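Local coordinates for protein cpftsy (Physcomitrella patens, PDB 4AK9) that probably acts as the chloroplast signal recognition particle receptor, a GTPase that takes part in delivering proteins to the thylakoid membrane, at residues A[305-309]-A[310-314]. Sequence-based numbering, arbitrary orientation.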
loop_
_atom_site.group_PDB
_atom_site.type_symbol
_atom_site.label_atom_id
_atom_site.label_comp_id
_atom_site.label_asym_id
_atom_site.label_seq_id
_atom_site.Cartn_x
_atom_site.Cartn_y
_atom_site.Cartn_z
ATOM N N GLN A 305 0.053 -4.949 22.445
ATOM C CA GLN A 305 -0.623 -3.952 23.273
ATOM C C GLN A 305 -2.084 -3.835 22.880
ATOM O O GLN A 305 -2.419 -3.938 21.697
ATOM C CB GLN A 305 0.062 -2.593 23.124
ATOM C CG GLN A 305 1.444 -2.553 23.791
ATOM C CD GLN A 305 1.325 -2.747 25.292
ATOM O OE1 GLN A 305 0.476 -2.114 25.941
ATOM N NE2 GLN A 305 2.151 -3.625 25.856
ATOM N N PRO A 306 -2.957 -3.603 23.875
ATOM C CA PRO A 306 -4.374 -3.397 23.585
ATOM C C PRO A 306 -4.515 -2.073 22.838
ATOM O O PRO A 306 -3.778 -1.125 23.121
ATOM C CB PRO A 306 -5.020 -3.324 24.972
ATOM C CG PRO A 306 -3.874 -2.923 25.902
ATOM C CD PRO A 306 -2.661 -3.590 25.324
ATOM N N PHE A 307 -5.426 -2.015 21.870
ATOM C CA PHE A 307 -5.548 -0.823 21.064
ATOM C C PHE A 307 -6.387 0.261 21.748
ATOM O O PHE A 307 -7.415 -0.014 22.364
ATOM C CB PHE A 307 -6.157 -1.170 19.698
ATOM C CG PHE A 307 -6.174 -0.014 18.745
ATOM C CD1 PHE A 307 -5.016 0.391 18.118
ATOM C CD2 PHE A 307 -7.360 0.669 18.488
ATOM C CE1 PHE A 307 -5.016 1.485 17.233
ATOM C CE2 PHE A 307 -7.372 1.733 17.602
ATOM C CZ PHE A 307 -6.199 2.142 16.984
ATOM N N ASP A 308 -5.949 1.508 21.642
ATOM C CA ASP A 308 -6.771 2.636 22.059
ATOM C C ASP A 308 -6.609 3.742 21.022
ATOM O O ASP A 308 -5.489 4.138 20.708
ATOM C CB ASP A 308 -6.337 3.150 23.435
ATOM C CG ASP A 308 -7.090 4.387 23.843
ATOM O OD1 ASP A 308 -8.313 4.271 24.113
ATOM O OD2 ASP A 308 -6.487 5.487 23.887
ATOM N N ALA A 309 -7.729 4.239 20.505
ATOM C CA ALA A 309 -7.715 5.175 19.382
ATOM C C ALA A 309 -6.998 6.478 19.737
ATOM O O ALA A 309 -6.187 6.976 18.989
ATOM C CB ALA A 309 -9.131 5.460 18.936
ATOM N N GLN A 310 -7.294 7.039 20.903
ATOM C CA GLN A 310 -6.576 8.260 21.277
ATOM C C GLN A 310 -5.052 8.064 21.402
ATOM O O GLN A 310 -4.275 8.885 20.913
ATOM C CB GLN A 310 -7.174 8.888 22.536
ATOM C CG GLN A 310 -6.732 10.334 22.738
ATOM C CD GLN A 310 -7.054 11.227 21.552
ATOM O OE1 GLN A 310 -8.224 11.445 21.213
ATOM N NE2 GLN A 310 -6.004 11.754 20.901
ATOM N N SER A 311 -4.626 6.983 22.046
ATOM C CA SER A 311 -3.190 6.711 22.187
ATOM C C SER A 311 -2.525 6.536 20.837
ATOM O O SER A 311 -1.391 6.976 20.624
ATOM C CB SER A 311 -2.978 5.423 22.977
ATOM O OG SER A 311 -3.710 5.493 24.195
ATOM N N PHE A 312 -3.228 5.874 19.928
ATOM C CA PHE A 312 -2.691 5.654 18.595
ATOM C C PHE A 312 -2.505 6.983 17.877
ATOM O O PHE A 312 -1.450 7.239 17.272
ATOM C CB PHE A 312 -3.637 4.731 17.814
ATOM C CG PHE A 312 -3.285 4.569 16.369
ATOM C CD1 PHE A 312 -2.230 3.754 15.978
ATOM C CD2 PHE A 312 -4.019 5.240 15.383
ATOM C CE1 PHE A 312 -1.914 3.614 14.608
ATOM C CE2 PHE A 312 -3.703 5.095 14.006
ATOM C CZ PHE A 312 -2.649 4.267 13.640
ATOM N N VAL A 313 -3.517 7.848 17.951
ATOM C CA VAL A 313 -3.439 9.111 17.241
ATOM C C VAL A 313 -2.291 9.946 17.827
ATOM O O VAL A 313 -1.496 10.559 17.087
ATOM C CB VAL A 313 -4.783 9.898 17.287
ATOM C CG1 VAL A 313 -4.607 11.298 16.678
ATOM C CG2 VAL A 313 -5.874 9.119 16.525
ATOM N N ASP A 314 -2.174 9.937 19.148
ATOM C CA ASP A 314 -1.052 10.631 19.803
ATOM C C ASP A 314 0.342 10.065 19.458
ATOM O O ASP A 314 1.339 10.787 19.472
ATOM C CB ASP A 314 -1.248 10.638 21.313
ATOM C CG ASP A 314 -2.434 11.499 21.743
ATOM O OD1 ASP A 314 -2.826 12.423 20.993
ATOM O OD2 ASP A 314 -2.964 11.237 22.845
HETATM O O HOH W 1 -9.528 6.518 22.786
#
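Asp-308 caps the C-terminal helix 309-316 by reaching its carboxylate forward to Ser-311. One oxygen makes both direct bonds: Asp-308 OD2 accepts from the backbone Ser-311 N at 3.0 Å, the classical N-cap bond, and from the hydroxyl Ser-311 OG at 2.8 Å. Both donors come in on the anti side of the carboxylate, the amide further out of its plane than the hydroxyl. Ser-311 chi1 of -52° sets OG beside its own backbone N, which lets one residue present two donors to the same oxygen. The other oxygen, Asp-308 OD1, takes a hydrogen from a water at 2.9 Å, and that water in turn accepts from Gln-310 N, bringing a second amide of the first turn into the cap. A negative charge here would be favoured by the positive end of the helix dipole.

The i to i+4 backbone bonds begin at the cap residue itself. Phe-312 N donates to Asp-308 O at 3.0 Å and Val-313 N to Ala-309 O. Within the helix, Gln-310 bends at chi2 (56°) and its NE2 reaches Asp-314 OD1, one turn on, at 3.2 Å, from above the carboxylate plane.

The apolar part pairs Phe-307, just ahead of the cap, with Phe-312. Phe-307 CE1 lies 3.6 Å from Phe-312 CB, and the two rings cross obliquely, their planes 50° apart.

Strand 304-306, at the antiparallel edge of the GTPase-domain sheet beside 292-296, thus passes through a short link into helix 309-316. Both phenylalanines touch Val-281 of helix 280-288, and Phe-312 also meets Phe-23 edge-to-face. Ala-309 and Phe-312 pack on Leu-100 of helix 85-101, while Ser-311 touches Leu-19 of helix 16-22, so the turn joins the sheet edge to N-terminal helices.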